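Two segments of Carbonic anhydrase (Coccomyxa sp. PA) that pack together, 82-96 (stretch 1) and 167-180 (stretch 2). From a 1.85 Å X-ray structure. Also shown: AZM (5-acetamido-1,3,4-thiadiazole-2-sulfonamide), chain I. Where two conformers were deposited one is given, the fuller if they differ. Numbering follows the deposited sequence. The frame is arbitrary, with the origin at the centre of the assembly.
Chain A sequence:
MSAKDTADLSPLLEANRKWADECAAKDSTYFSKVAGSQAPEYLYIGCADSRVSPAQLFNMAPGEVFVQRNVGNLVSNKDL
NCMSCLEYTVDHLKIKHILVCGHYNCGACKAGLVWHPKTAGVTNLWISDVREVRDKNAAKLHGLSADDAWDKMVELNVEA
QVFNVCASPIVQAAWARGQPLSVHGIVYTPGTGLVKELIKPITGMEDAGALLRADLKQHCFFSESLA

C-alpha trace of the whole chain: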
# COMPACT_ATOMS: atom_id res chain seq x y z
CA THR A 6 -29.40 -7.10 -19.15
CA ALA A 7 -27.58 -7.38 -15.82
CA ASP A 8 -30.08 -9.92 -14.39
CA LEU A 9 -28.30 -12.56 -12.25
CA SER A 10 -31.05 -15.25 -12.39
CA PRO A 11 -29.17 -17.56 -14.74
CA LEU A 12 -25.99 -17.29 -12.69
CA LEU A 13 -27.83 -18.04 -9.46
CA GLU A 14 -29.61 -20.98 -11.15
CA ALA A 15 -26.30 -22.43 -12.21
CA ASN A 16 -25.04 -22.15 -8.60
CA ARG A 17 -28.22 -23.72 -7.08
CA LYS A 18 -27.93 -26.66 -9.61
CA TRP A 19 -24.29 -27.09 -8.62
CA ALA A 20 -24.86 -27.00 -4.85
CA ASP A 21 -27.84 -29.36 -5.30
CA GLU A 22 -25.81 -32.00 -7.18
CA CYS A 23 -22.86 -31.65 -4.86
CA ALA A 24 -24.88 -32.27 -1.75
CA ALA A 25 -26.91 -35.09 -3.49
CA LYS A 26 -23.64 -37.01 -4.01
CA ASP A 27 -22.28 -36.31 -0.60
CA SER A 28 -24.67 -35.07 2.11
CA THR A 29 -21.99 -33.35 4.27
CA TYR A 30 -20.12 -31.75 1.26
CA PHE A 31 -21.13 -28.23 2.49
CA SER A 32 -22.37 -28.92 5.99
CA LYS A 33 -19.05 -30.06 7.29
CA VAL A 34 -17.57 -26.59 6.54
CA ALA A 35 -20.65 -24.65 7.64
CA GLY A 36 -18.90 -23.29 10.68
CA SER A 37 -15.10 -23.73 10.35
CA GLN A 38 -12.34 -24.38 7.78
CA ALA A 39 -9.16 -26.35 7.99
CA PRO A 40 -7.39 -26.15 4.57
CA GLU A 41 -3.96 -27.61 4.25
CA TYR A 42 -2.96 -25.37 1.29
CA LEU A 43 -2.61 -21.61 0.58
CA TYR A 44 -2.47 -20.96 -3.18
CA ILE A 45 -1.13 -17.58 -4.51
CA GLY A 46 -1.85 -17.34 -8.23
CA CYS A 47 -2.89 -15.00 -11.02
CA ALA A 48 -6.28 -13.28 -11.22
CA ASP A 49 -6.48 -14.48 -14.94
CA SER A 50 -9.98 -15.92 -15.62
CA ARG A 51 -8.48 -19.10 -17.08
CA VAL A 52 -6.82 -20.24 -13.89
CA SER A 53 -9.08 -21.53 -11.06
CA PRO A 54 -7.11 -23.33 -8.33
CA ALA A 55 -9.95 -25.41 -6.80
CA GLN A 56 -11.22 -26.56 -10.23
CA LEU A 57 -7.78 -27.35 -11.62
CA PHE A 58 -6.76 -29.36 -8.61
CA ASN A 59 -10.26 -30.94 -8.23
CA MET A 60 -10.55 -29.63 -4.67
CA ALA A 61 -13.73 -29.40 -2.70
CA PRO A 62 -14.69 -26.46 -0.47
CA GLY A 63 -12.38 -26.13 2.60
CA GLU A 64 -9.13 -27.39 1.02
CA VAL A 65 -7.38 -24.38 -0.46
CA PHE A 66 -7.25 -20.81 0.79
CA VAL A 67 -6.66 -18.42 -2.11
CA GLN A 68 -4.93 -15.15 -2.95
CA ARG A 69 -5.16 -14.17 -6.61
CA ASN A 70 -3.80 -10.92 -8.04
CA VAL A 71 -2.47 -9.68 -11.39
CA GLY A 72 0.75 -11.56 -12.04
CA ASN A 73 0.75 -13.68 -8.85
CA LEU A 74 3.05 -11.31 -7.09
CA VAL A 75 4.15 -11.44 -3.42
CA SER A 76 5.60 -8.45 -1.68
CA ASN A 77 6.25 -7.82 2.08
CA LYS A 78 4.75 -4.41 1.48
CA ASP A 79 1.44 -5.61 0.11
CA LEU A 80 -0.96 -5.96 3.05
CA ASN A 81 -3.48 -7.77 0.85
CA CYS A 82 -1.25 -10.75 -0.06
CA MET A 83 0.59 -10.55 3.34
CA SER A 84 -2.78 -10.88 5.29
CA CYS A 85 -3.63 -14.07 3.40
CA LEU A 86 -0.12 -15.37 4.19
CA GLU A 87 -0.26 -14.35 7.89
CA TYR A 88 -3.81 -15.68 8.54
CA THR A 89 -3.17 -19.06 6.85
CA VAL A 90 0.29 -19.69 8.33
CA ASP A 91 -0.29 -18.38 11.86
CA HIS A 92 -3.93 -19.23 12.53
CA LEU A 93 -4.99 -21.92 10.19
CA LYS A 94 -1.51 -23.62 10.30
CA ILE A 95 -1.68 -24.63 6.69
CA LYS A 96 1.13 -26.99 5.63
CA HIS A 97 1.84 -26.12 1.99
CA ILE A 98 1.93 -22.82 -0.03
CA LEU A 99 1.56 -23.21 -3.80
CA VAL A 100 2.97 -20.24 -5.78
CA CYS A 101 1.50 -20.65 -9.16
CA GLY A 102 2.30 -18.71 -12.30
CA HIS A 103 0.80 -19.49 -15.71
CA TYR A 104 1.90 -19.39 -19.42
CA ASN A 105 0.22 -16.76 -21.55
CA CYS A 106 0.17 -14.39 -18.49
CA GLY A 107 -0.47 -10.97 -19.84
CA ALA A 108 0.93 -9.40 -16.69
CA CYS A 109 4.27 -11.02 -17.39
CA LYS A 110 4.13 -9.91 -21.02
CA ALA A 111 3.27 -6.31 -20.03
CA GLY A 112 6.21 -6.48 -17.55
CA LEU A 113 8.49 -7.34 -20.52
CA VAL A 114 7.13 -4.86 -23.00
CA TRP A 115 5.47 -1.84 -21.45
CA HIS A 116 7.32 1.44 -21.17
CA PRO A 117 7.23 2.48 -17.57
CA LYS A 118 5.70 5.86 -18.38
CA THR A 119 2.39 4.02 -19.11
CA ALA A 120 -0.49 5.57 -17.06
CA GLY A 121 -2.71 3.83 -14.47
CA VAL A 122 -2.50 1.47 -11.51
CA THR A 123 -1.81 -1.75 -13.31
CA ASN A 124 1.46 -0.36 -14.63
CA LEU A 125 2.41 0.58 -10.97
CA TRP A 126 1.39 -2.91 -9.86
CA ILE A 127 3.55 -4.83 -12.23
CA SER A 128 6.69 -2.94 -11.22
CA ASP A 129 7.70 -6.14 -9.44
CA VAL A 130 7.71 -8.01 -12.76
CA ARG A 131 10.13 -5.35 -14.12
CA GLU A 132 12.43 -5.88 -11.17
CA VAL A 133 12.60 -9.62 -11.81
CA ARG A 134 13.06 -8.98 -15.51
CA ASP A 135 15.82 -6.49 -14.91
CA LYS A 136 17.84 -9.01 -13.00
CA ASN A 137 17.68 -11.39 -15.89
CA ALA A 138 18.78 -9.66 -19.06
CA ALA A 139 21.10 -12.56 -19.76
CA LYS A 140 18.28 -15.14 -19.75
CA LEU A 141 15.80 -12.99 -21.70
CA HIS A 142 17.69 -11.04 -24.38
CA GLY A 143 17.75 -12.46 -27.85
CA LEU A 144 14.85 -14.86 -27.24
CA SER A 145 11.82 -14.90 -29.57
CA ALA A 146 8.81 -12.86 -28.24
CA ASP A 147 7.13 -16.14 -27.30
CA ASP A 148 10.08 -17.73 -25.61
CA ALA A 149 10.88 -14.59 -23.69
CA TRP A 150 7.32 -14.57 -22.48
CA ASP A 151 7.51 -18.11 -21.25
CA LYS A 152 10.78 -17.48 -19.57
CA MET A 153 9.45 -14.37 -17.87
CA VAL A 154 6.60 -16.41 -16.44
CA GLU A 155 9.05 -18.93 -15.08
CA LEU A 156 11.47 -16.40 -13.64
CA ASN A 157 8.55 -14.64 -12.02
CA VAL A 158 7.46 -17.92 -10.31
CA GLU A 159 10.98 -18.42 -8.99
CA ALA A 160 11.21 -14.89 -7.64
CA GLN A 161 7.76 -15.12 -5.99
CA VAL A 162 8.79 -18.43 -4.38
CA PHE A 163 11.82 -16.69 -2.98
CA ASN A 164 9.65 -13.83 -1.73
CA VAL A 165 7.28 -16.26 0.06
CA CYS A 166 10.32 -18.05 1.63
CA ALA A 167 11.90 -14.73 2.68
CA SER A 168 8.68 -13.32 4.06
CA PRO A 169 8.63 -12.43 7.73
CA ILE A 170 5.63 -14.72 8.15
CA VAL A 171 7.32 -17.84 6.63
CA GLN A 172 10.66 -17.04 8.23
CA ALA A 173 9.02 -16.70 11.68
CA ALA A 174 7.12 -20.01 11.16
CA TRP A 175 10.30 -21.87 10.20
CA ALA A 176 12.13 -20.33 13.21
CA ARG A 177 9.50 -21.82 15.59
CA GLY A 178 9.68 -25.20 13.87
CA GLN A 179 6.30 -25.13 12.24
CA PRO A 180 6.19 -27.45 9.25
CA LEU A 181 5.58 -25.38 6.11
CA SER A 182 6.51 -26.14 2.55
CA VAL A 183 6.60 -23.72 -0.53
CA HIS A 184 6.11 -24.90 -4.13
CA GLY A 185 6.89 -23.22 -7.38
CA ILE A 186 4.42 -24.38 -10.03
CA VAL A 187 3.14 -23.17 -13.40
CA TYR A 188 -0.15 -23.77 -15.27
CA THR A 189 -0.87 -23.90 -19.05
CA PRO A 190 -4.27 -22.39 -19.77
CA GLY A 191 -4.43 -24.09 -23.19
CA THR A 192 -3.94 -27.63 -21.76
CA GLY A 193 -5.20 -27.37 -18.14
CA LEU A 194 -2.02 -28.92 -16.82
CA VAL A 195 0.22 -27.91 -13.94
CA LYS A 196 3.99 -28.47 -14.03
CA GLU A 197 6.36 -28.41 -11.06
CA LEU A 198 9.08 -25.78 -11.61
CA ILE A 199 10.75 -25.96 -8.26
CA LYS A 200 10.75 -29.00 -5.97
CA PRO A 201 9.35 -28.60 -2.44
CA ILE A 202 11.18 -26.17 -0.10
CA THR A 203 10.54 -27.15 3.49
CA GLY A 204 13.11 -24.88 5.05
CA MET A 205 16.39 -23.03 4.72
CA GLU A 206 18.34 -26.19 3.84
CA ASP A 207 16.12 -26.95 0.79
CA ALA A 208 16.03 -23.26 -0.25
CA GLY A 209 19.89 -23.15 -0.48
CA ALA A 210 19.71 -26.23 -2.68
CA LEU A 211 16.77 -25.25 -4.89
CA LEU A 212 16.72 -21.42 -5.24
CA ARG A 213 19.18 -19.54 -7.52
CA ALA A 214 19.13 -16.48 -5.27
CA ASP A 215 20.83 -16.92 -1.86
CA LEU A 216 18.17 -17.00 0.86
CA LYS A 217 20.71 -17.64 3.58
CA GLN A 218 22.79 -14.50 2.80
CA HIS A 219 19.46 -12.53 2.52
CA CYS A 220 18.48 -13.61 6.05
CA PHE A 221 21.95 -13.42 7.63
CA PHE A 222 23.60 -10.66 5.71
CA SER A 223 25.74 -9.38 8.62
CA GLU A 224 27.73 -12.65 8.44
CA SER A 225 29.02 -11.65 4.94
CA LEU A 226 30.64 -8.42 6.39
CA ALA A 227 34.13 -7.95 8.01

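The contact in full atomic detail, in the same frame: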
# COMPACT_ATOMS: atom_id res chain seq x y z
N CYS A 82 -1.87 -9.40 -0.05
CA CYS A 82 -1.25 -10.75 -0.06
C CYS A 82 -0.66 -11.14 1.34
O CYS A 82 -0.84 -12.34 1.80
CB CYS A 82 -0.06 -10.74 -1.04
SG CYS A 82 0.64 -12.43 -1.29
N MET A 83 -0.05 -10.20 2.02
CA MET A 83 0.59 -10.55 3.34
C MET A 83 -0.45 -10.99 4.39
O MET A 83 -0.14 -11.92 5.22
CB MET A 83 1.43 -9.41 3.86
CG MET A 83 2.74 -9.21 3.02
SD MET A 83 3.85 -10.63 3.35
CE MET A 83 3.91 -11.39 1.74
N SER A 84 -1.68 -10.45 4.38
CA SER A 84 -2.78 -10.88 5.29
C SER A 84 -3.24 -12.32 5.02
O SER A 84 -3.46 -13.11 5.92
CB SER A 84 -3.99 -9.92 5.15
OG SER A 84 -3.56 -8.84 5.89
N CYS A 85 -3.30 -12.71 3.75
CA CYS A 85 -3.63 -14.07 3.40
C CYS A 85 -2.51 -15.00 3.87
O CYS A 85 -2.83 -16.12 4.42
CB CYS A 85 -3.67 -14.25 1.87
SG CYS A 85 -5.16 -13.49 1.11
N LEU A 86 -1.27 -14.59 3.68
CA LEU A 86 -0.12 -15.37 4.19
C LEU A 86 -0.18 -15.47 5.72
O LEU A 86 -0.02 -16.59 6.30
CB LEU A 86 1.20 -14.73 3.76
CG LEU A 86 2.54 -15.45 3.77
CD1 LEU A 86 2.46 -16.89 3.09
CD2 LEU A 86 3.56 -14.51 3.08
N GLU A 87 -0.33 -14.36 6.40
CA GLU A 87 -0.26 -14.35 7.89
C GLU A 87 -1.44 -15.17 8.48
O GLU A 87 -1.22 -16.07 9.34
CB GLU A 87 -0.38 -12.94 8.44
CG GLU A 87 -0.26 -12.91 9.96
CD GLU A 87 -0.35 -11.48 10.51
OE1 GLU A 87 -1.49 -11.05 10.68
OE2 GLU A 87 0.66 -10.84 10.87
N TYR A 88 -2.66 -14.95 8.00
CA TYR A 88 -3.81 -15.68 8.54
C TYR A 88 -3.69 -17.23 8.37
O TYR A 88 -3.94 -18.00 9.33
CB TYR A 88 -5.16 -15.16 8.00
CG TYR A 88 -6.29 -15.93 8.67
CD1 TYR A 88 -6.52 -15.75 10.03
CD2 TYR A 88 -7.05 -16.83 7.95
CE1 TYR A 88 -7.55 -16.49 10.71
CE2 TYR A 88 -8.10 -17.55 8.58
CZ TYR A 88 -8.29 -17.37 10.01
OH TYR A 88 -9.32 -18.11 10.61
N THR A 89 -3.27 -17.66 7.17
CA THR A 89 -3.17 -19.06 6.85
C THR A 89 -2.02 -19.71 7.62
O THR A 89 -2.24 -20.83 8.13
CB THR A 89 -2.98 -19.41 5.34
OG1 THR A 89 -1.83 -18.69 4.88
CG2 THR A 89 -4.28 -19.00 4.57
N VAL A 90 -0.87 -19.05 7.72
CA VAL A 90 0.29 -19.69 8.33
C VAL A 90 0.10 -19.69 9.87
O VAL A 90 0.37 -20.71 10.55
CB VAL A 90 1.62 -19.00 7.94
CG1 VAL A 90 2.77 -19.48 8.77
CG2 VAL A 90 1.96 -19.20 6.40
N ASP A 91 -0.30 -18.55 10.41
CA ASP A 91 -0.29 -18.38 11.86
C ASP A 91 -1.54 -18.93 12.54
O ASP A 91 -1.47 -19.45 13.71
CB ASP A 91 -0.12 -16.94 12.25
CG ASP A 91 1.26 -16.39 11.91
OD1 ASP A 91 2.16 -17.12 11.46
OD2 ASP A 91 1.48 -15.21 12.22
N HIS A 92 -2.71 -18.84 11.89
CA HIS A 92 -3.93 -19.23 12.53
C HIS A 92 -4.47 -20.51 12.00
O HIS A 92 -4.83 -21.43 12.75
CB HIS A 92 -4.98 -18.15 12.38
CG HIS A 92 -4.67 -16.92 13.14
ND1 HIS A 92 -5.19 -16.67 14.39
CD2 HIS A 92 -3.96 -15.82 12.80
CE1 HIS A 92 -4.79 -15.48 14.81
NE2 HIS A 92 -4.04 -14.95 13.87
N LEU A 93 -4.52 -20.65 10.70
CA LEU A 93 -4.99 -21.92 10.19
C LEU A 93 -3.96 -23.08 10.25
O LEU A 93 -4.36 -24.24 10.06
CB LEU A 93 -5.50 -21.77 8.77
CG LEU A 93 -6.71 -20.84 8.64
CD1 LEU A 93 -7.22 -20.92 7.19
CD2 LEU A 93 -7.92 -21.27 9.60
N LYS A 94 -2.67 -22.72 10.34
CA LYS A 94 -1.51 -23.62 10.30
C LYS A 94 -1.59 -24.50 9.08
O LYS A 94 -1.52 -25.75 9.14
CB LYS A 94 -1.38 -24.43 11.63
CG LYS A 94 -1.42 -23.54 12.84
CD LYS A 94 -1.79 -24.40 14.12
CE LYS A 94 -2.11 -23.54 15.37
NZ LYS A 94 -0.82 -23.11 16.00
N ILE A 95 -1.67 -23.86 7.90
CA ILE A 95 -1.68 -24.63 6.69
C ILE A 95 -0.28 -25.25 6.64
O ILE A 95 0.67 -24.76 7.31
CB ILE A 95 -1.79 -23.67 5.39
CG1 ILE A 95 -0.73 -22.58 5.58
CG2 ILE A 95 -3.23 -23.26 5.19
CD1 ILE A 95 -0.14 -22.15 4.19
N LYS A 96 -0.13 -26.27 5.80
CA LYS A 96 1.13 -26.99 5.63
C LYS A 96 1.91 -26.68 4.36
O LYS A 96 3.14 -26.86 4.37
CB LYS A 96 0.81 -28.52 5.61
CG LYS A 96 0.21 -28.98 6.99
CD LYS A 96 0.07 -30.54 7.00
CE LYS A 96 -0.53 -30.96 8.32
NZ LYS A 96 -1.14 -32.29 8.04
N ALA A 167 11.28 -15.81 1.95
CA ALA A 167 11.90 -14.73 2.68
C ALA A 167 10.93 -13.85 3.48
O ALA A 167 11.37 -12.94 4.19
CB ALA A 167 12.62 -13.80 1.66
N SER A 168 9.66 -14.14 3.39
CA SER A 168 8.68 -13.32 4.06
C SER A 168 8.82 -13.43 5.55
O SER A 168 9.19 -14.51 6.06
CB SER A 168 7.28 -13.66 3.69
OG SER A 168 6.82 -15.01 4.08
N PRO A 169 8.50 -12.34 6.26
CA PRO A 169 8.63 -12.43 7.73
C PRO A 169 7.75 -13.52 8.29
O PRO A 169 8.15 -14.16 9.29
CB PRO A 169 8.20 -11.03 8.23
CG PRO A 169 8.55 -10.10 7.06
CD PRO A 169 8.22 -10.96 5.83
N ILE A 170 6.61 -13.77 7.69
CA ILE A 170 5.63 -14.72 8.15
C ILE A 170 6.25 -16.13 8.03
O ILE A 170 6.21 -16.89 8.99
CB ILE A 170 4.33 -14.71 7.28
CG1 ILE A 170 3.57 -13.32 7.31
CG2 ILE A 170 3.43 -15.93 7.64
CD1 ILE A 170 3.53 -12.66 8.61
N VAL A 171 6.75 -16.48 6.84
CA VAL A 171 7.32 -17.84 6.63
C VAL A 171 8.59 -18.06 7.45
O VAL A 171 8.81 -19.20 8.00
CB VAL A 171 7.54 -18.12 5.13
CG1 VAL A 171 8.36 -19.40 4.94
CG2 VAL A 171 6.25 -18.26 4.46
N GLN A 172 9.40 -17.00 7.55
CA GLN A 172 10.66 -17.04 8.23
C GLN A 172 10.37 -17.24 9.74
O GLN A 172 11.04 -18.07 10.39
CB GLN A 172 11.49 -15.81 8.04
CG GLN A 172 12.29 -15.82 6.70
CD GLN A 172 13.36 -16.94 6.71
OE1 GLN A 172 14.10 -17.09 7.71
NE2 GLN A 172 13.42 -17.72 5.63
N ALA A 173 9.37 -16.54 10.27
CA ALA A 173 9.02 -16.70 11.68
C ALA A 173 8.50 -18.14 11.94
O ALA A 173 8.86 -18.70 12.99
CB ALA A 173 8.02 -15.59 12.15
N ALA A 174 7.74 -18.73 11.02
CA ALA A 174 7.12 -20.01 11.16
C ALA A 174 8.21 -21.09 11.15
O ALA A 174 8.24 -22.00 12.04
CB ALA A 174 6.17 -20.29 10.08
N TRP A 175 9.12 -20.99 10.19
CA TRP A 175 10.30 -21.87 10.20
C TRP A 175 11.11 -21.72 11.51
O TRP A 175 11.54 -22.72 12.07
CB TRP A 175 11.18 -21.66 8.97
CG TRP A 175 10.57 -22.18 7.67
CD1 TRP A 175 9.53 -23.03 7.53
CD2 TRP A 175 11.06 -21.92 6.33
NE1 TRP A 175 9.32 -23.31 6.20
CE2 TRP A 175 10.26 -22.65 5.45
CE3 TRP A 175 12.15 -21.16 5.82
CZ2 TRP A 175 10.44 -22.61 4.06
CZ3 TRP A 175 12.36 -21.17 4.45
CH2 TRP A 175 11.53 -21.88 3.60
N ALA A 176 11.33 -20.50 12.01
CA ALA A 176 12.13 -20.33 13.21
C ALA A 176 11.50 -20.98 14.44
O ALA A 176 12.24 -21.23 15.41
CB ALA A 176 12.44 -18.86 13.51
N ARG A 177 10.18 -21.19 14.43
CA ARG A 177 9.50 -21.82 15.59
C ARG A 177 9.25 -23.30 15.34
O ARG A 177 8.54 -23.96 16.10
CB ARG A 177 8.22 -21.03 16.02
CG ARG A 177 7.00 -21.16 15.06
CD ARG A 177 5.81 -20.22 15.45
NE ARG A 177 4.76 -20.26 14.43
CZ ARG A 177 4.49 -19.23 13.56
NH1 ARG A 177 5.13 -18.07 13.63
NH2 ARG A 177 3.53 -19.39 12.66
N GLY A 178 9.80 -23.81 14.23
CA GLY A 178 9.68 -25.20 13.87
C GLY A 178 8.35 -25.64 13.35
O GLY A 178 8.02 -26.82 13.40
N GLN A 179 7.53 -24.72 12.83
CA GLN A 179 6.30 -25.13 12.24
C GLN A 179 6.57 -25.65 10.86
O GLN A 179 7.34 -25.04 10.10
CB GLN A 179 5.36 -23.92 12.19
CG GLN A 179 4.03 -24.20 11.60
CD GLN A 179 3.18 -22.91 11.62
OE1 GLN A 179 3.32 -22.08 12.51
NE2 GLN A 179 2.35 -22.79 10.65
N PRO A 180 5.99 -26.83 10.53
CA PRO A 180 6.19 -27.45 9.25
C PRO A 180 5.44 -26.63 8.19
O PRO A 180 4.21 -26.42 8.27
CB PRO A 180 5.54 -28.82 9.35
CG PRO A 180 5.15 -29.02 10.80
CD PRO A 180 5.11 -27.65 11.42
C1 AZM I . -10.96 -15.34 7.69
C2 AZM I . -10.04 -14.59 9.80
C3 AZM I . -8.89 -12.79 10.81
C4 AZM I . -8.13 -12.22 11.97
N1 AZM I . -13.02 -15.89 6.04
N2 AZM I . -10.82 -15.64 9.96
N3 AZM I . -11.38 -16.17 8.69
N4 AZM I . -9.53 -13.97 10.91
O1 AZM I . -10.81 -16.97 5.76
O2 AZM I . -10.92 -14.45 5.52
O3 AZM I . -8.92 -12.14 9.76
S1 AZM I . -11.46 -15.73 6.09
S2 AZM I . -9.93 -14.06 8.19
O HOH W 1 4.68 -16.38 11.34
O HOH W 2 1.98 -25.88 9.37

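The helices of the two stretches run nearly parallel, with 16° between their directions and a closest axial approach of 9.7 Å. Ile170 is the centre of the packing. Its side chain sits as a knob among Leu86, Glu87, Val90 and Asp91. With chi1 and chi2 both m, Ile170 CG2 lies 3.6 Å from Val90 CB and 4.0 Å from Leu86 CG, while Ile170 CD1 reaches to 3.9 Å from Glu87 CB.

Leu86 points toward the second helix in a t, p rotamer. This places Leu86 CD1 4.3 Å from Val171 CG2 and Leu86 CD2 3.4 Å from Ser168 OG. Ser168 is the N-cap residue. Its chi1 is p, and Ser168 OG accepts from Val171 N at 3.1 Å, so the hydroxyl turns back to its own helix. Val90 has chi1 t. Val90 CG1 meets Ala174 CB at 3.7 Å, where the short alanine side chain still makes contact.

Polar links follow toward the C-terminal ends. Asp91 leaves its backbone sideways, but chi1 m brings the carboxylate nearer the second stretch. Asp91 OD1 forms a salt bridge with Arg177 NH2 at 2.9 Å, and lies near the guanidinium plane at its edge. Water 1 donates to Asp91 OD1 and Ile170 O and accepts from Arg177 NH1, so it bridges both stretches.

Gln179 is extended, with chi1 and chi2 both t. This carries its amide to the backbone of the first stretch, where Gln179 NE2 donates to Val90 O at 2.9 Å and a nearly straight 168°. The other amide atom, Gln179 OE1, accepts from Arg177 NH2 at 2.7 Å and, weakly, from Arg177 NE at 3.0 Å. Gln179 therefore ties the arginine to the first helix. Beyond it, water 2 donates to both Ile95 O and Pro180 O, joining two carbonyl oxygens that cannot bond to each other directly.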